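Local coordinates for protein CocE/NonD family hydrolase (Staphylococcus aureus subsp. aureus COL, PDB 3III) that probably hydrolyses ester or amide bonds as a serine hydrolase of the CocE/NonD family, with an alpha/beta-hydrolase domain and a C-terminal non-catalytic domain, at residues A[111-119]-A[310-321]. Numbering follows the deposited sequence.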
# COMPACT_ATOMS: atom_id res chain seq x y z
N GLY A 111 -6.32 11.11 -20.96
CA GLY A 111 -5.44 11.62 -21.99
C GLY A 111 -4.40 10.56 -22.42
O GLY A 111 -3.75 10.72 -23.47
N PHE A 112 -4.24 9.51 -21.61
CA PHE A 112 -3.35 8.37 -22.01
C PHE A 112 -4.19 7.26 -22.60
O PHE A 112 -3.88 6.72 -23.66
CB PHE A 112 -2.50 7.84 -20.83
CG PHE A 112 -1.73 6.57 -21.16
CD1 PHE A 112 -0.67 6.60 -22.03
CD2 PHE A 112 -2.12 5.34 -20.67
CE1 PHE A 112 0.02 5.46 -22.38
CE2 PHE A 112 -1.44 4.19 -21.03
CZ PHE A 112 -0.37 4.24 -21.88
N TRP A 113 -5.27 6.89 -21.93
CA TRP A 113 -6.00 5.69 -22.33
C TRP A 113 -6.89 5.91 -23.53
O TRP A 113 -6.91 5.08 -24.44
CB TRP A 113 -6.78 5.11 -21.17
CG TRP A 113 -5.88 4.55 -20.12
CD1 TRP A 113 -5.50 5.16 -18.99
CD2 TRP A 113 -5.19 3.30 -20.15
NE1 TRP A 113 -4.65 4.38 -18.27
CE2 TRP A 113 -4.44 3.22 -18.97
CE3 TRP A 113 -5.17 2.22 -21.04
CZ2 TRP A 113 -3.68 2.13 -18.66
CZ3 TRP A 113 -4.41 1.15 -20.74
CH2 TRP A 113 -3.66 1.09 -19.56
N VAL A 114 -7.63 7.00 -23.56
CA VAL A 114 -8.58 7.22 -24.62
C VAL A 114 -7.95 7.35 -26.01
O VAL A 114 -8.48 6.79 -26.95
CB VAL A 114 -9.63 8.31 -24.31
CG1 VAL A 114 -10.59 8.46 -25.46
CG2 VAL A 114 -10.41 7.90 -23.07
N PRO A 115 -6.81 8.01 -26.17
CA PRO A 115 -6.18 8.04 -27.49
C PRO A 115 -5.70 6.67 -27.94
O PRO A 115 -5.51 6.44 -29.12
CB PRO A 115 -5.01 8.97 -27.31
CG PRO A 115 -5.47 9.88 -26.24
CD PRO A 115 -6.20 9.00 -25.27
N ASN A 116 -5.52 5.77 -27.00
CA ASN A 116 -5.17 4.36 -27.34
C ASN A 116 -6.43 3.49 -27.55
O ASN A 116 -6.36 2.24 -27.54
CB ASN A 116 -4.27 3.78 -26.24
CG ASN A 116 -2.86 4.28 -26.30
OD1 ASN A 116 -2.34 4.99 -25.41
ND2 ASN A 116 -2.23 3.95 -27.36
N ASP A 117 -7.58 4.13 -27.79
CA ASP A 117 -8.85 3.45 -28.08
C ASP A 117 -9.31 2.57 -26.95
O ASP A 117 -9.74 1.42 -27.18
CB ASP A 117 -8.79 2.64 -29.39
CG ASP A 117 -8.40 3.53 -30.60
OD1 ASP A 117 -9.19 4.45 -30.82
OD2 ASP A 117 -7.34 3.32 -31.26
N TYR A 118 -9.29 3.14 -25.76
CA TYR A 118 -9.96 2.63 -24.57
C TYR A 118 -11.03 3.65 -24.16
O TYR A 118 -10.96 4.85 -24.49
CB TYR A 118 -9.02 2.48 -23.38
CG TYR A 118 -8.10 1.34 -23.43
CD1 TYR A 118 -8.39 0.15 -22.74
CD2 TYR A 118 -6.91 1.40 -24.18
CE1 TYR A 118 -7.53 -0.93 -22.79
CE2 TYR A 118 -6.04 0.30 -24.22
CZ TYR A 118 -6.38 -0.86 -23.56
OH TYR A 118 -5.53 -1.91 -23.60
N VAL A 119 -12.03 3.17 -23.46
CA VAL A 119 -12.95 4.04 -22.74
C VAL A 119 -12.44 4.14 -21.28
O VAL A 119 -11.89 3.19 -20.76
CB VAL A 119 -14.41 3.52 -22.81
CG1 VAL A 119 -15.33 4.18 -21.74
CG2 VAL A 119 -14.98 3.69 -24.23
N GLU A 310 3.10 2.13 -20.00
CA GLU A 310 3.21 1.24 -21.12
C GLU A 310 3.05 -0.22 -20.62
O GLU A 310 2.48 -1.06 -21.33
CB GLU A 310 4.54 1.43 -21.89
CG GLU A 310 4.79 2.75 -22.59
CD GLU A 310 3.90 2.94 -23.79
OE1 GLU A 310 3.61 1.92 -24.48
OE2 GLU A 310 3.51 4.09 -24.03
N ARG A 311 3.50 -0.50 -19.41
CA ARG A 311 3.36 -1.85 -18.82
C ARG A 311 1.87 -2.16 -18.58
O ARG A 311 1.37 -3.24 -18.96
CB ARG A 311 4.19 -1.92 -17.52
CG ARG A 311 4.10 -3.24 -16.73
CD ARG A 311 4.57 -3.10 -15.29
NE ARG A 311 5.68 -2.18 -15.14
CZ ARG A 311 6.95 -2.50 -15.34
NH1 ARG A 311 7.23 -3.74 -15.69
NH2 ARG A 311 7.93 -1.55 -15.23
N GLN A 312 1.19 -1.21 -17.97
CA GLN A 312 -0.29 -1.29 -17.73
C GLN A 312 -1.02 -1.54 -19.04
O GLN A 312 -1.93 -2.37 -19.10
CB GLN A 312 -0.84 -0.03 -17.09
CG GLN A 312 -0.37 0.32 -15.66
CD GLN A 312 -0.71 1.77 -15.28
OE1 GLN A 312 -1.83 2.24 -15.52
NE2 GLN A 312 0.22 2.45 -14.65
N LYS A 313 -0.61 -0.81 -20.08
CA LYS A 313 -1.27 -0.88 -21.37
C LYS A 313 -1.00 -2.25 -22.03
O LYS A 313 -1.88 -2.81 -22.65
CB LYS A 313 -0.84 0.30 -22.29
CG LYS A 313 -1.48 0.27 -23.73
CD LYS A 313 -1.06 1.56 -24.53
CE LYS A 313 -0.24 1.21 -25.75
NZ LYS A 313 -0.94 0.17 -26.70
N SER A 314 0.21 -2.77 -21.89
CA SER A 314 0.52 -4.05 -22.48
C SER A 314 -0.37 -5.17 -21.84
O SER A 314 -0.91 -6.01 -22.55
CB SER A 314 2.02 -4.37 -22.37
OG SER A 314 2.21 -5.73 -22.85
N PHE A 315 -0.55 -5.09 -20.53
CA PHE A 315 -1.39 -6.03 -19.77
C PHE A 315 -2.84 -5.91 -20.21
O PHE A 315 -3.49 -6.91 -20.53
CB PHE A 315 -1.22 -5.72 -18.29
CG PHE A 315 -2.11 -6.48 -17.34
CD1 PHE A 315 -1.94 -7.84 -17.11
CD2 PHE A 315 -3.09 -5.79 -16.63
CE1 PHE A 315 -2.75 -8.50 -16.18
CE2 PHE A 315 -3.90 -6.44 -15.70
CZ PHE A 315 -3.72 -7.83 -15.48
N PHE A 316 -3.32 -4.68 -20.31
CA PHE A 316 -4.71 -4.47 -20.72
C PHE A 316 -4.95 -4.77 -22.21
O PHE A 316 -6.03 -5.19 -22.56
CB PHE A 316 -5.20 -3.06 -20.39
CG PHE A 316 -5.74 -2.87 -18.97
CD1 PHE A 316 -5.88 -3.90 -18.07
CD2 PHE A 316 -6.09 -1.57 -18.55
CE1 PHE A 316 -6.38 -3.67 -16.77
CE2 PHE A 316 -6.66 -1.34 -17.32
CZ PHE A 316 -6.78 -2.40 -16.40
N ASP A 317 -3.96 -4.53 -23.08
CA ASP A 317 -4.12 -4.88 -24.48
C ASP A 317 -4.28 -6.40 -24.58
O ASP A 317 -5.09 -6.91 -25.40
CB ASP A 317 -2.90 -4.48 -25.32
CG ASP A 317 -2.78 -2.98 -25.58
OD1 ASP A 317 -3.74 -2.20 -25.35
OD2 ASP A 317 -1.69 -2.64 -26.06
N PHE A 318 -3.54 -7.14 -23.74
CA PHE A 318 -3.72 -8.61 -23.75
C PHE A 318 -5.10 -9.01 -23.24
O PHE A 318 -5.78 -9.81 -23.86
CB PHE A 318 -2.63 -9.29 -22.94
CG PHE A 318 -2.57 -10.77 -23.09
CD1 PHE A 318 -1.79 -11.35 -24.07
CD2 PHE A 318 -3.29 -11.60 -22.24
CE1 PHE A 318 -1.74 -12.77 -24.25
CE2 PHE A 318 -3.21 -13.02 -22.38
CZ PHE A 318 -2.43 -13.58 -23.38
N TYR A 319 -5.50 -8.49 -22.07
CA TYR A 319 -6.72 -8.98 -21.39
C TYR A 319 -8.01 -8.28 -21.82
O TYR A 319 -9.05 -8.94 -21.82
CB TYR A 319 -6.57 -9.01 -19.83
CG TYR A 319 -5.64 -10.10 -19.40
CD1 TYR A 319 -5.99 -11.43 -19.54
CD2 TYR A 319 -4.35 -9.79 -19.00
CE1 TYR A 319 -5.10 -12.43 -19.23
CE2 TYR A 319 -3.46 -10.77 -18.69
CZ TYR A 319 -3.83 -12.10 -18.81
OH TYR A 319 -2.92 -13.11 -18.56
N LEU A 320 -7.96 -6.99 -22.14
CA LEU A 320 -9.16 -6.26 -22.49
C LEU A 320 -9.35 -6.16 -24.01
O LEU A 320 -10.49 -6.16 -24.46
CB LEU A 320 -9.17 -4.87 -21.88
CG LEU A 320 -8.98 -4.79 -20.37
CD1 LEU A 320 -9.11 -3.28 -19.85
CD2 LEU A 320 -10.03 -5.67 -19.63
N LYS A 321 -8.26 -6.04 -24.78
CA LYS A 321 -8.38 -6.02 -26.24
C LYS A 321 -8.25 -7.42 -26.81
O LYS A 321 -8.54 -7.63 -27.99
CB LYS A 321 -7.33 -5.10 -26.90
CG LYS A 321 -7.58 -3.63 -26.63
CD LYS A 321 -6.69 -2.73 -27.42
CE LYS A 321 -7.11 -1.25 -27.26
NZ LYS A 321 -6.28 -0.34 -28.08
O HOH W 1 -3.09 4.56 -15.71
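The six-membered ring of Trp113 presses against helix 306-319, CH2 lying 3.6 Å from Lys313 CA. Phe112 CD2 lies over one indole face, and Tyr118 CD2 meets the edge. Trp113 and Phe316 approach obliquely, planes at 51°, CH2 to CD2 3.7 Å; Leu320 CD1 sits over one face of Phe316, toward its rim. Along the indole edge, water 1 accepts from Trp113 NE1 (3.0 Å) and donates to Gln312 OE1 (2.6 Å), an oxygen that also takes a bond from Asn166. Tryptophan thus combines a broad flat surface with an N-H for the water. One face of Tyr118 carries Trp113 CE3, while its hydroxyl gives a short 2.5 Å bond to Asp317 OD1; tyrosine supplies both a ring to pack and this hydroxyl. OD1 is met on its anti side, 24° out of the carboxylate plane, and the other oxygen, OD2, uses its syn lone pair for the salt bridge from Lys313 NZ (3.0 Å). Aspartate offers an oxygen to each partner; together they fix the carboxylate's rotation and probably favour its charged form. A chi1 of 178° swings CG of Lys313 away from its own N, and the chain runs past Phe112 and Asn116 CG before bending to bring NZ to Asp317. Lys321, extended beyond CG, passes CE by Tyr118 CE2, and NZ meets Asn116 O (2.6 Å) almost in line with its C=O bond. Lysine suits both places, its methylenes lying along rings and its ammonium reaching an oxygen. The aromatic cluster joins the turn entering strand 119-124 to a helix flanking the central sheet, the layered packing of an alpha/beta-hydrolase fold.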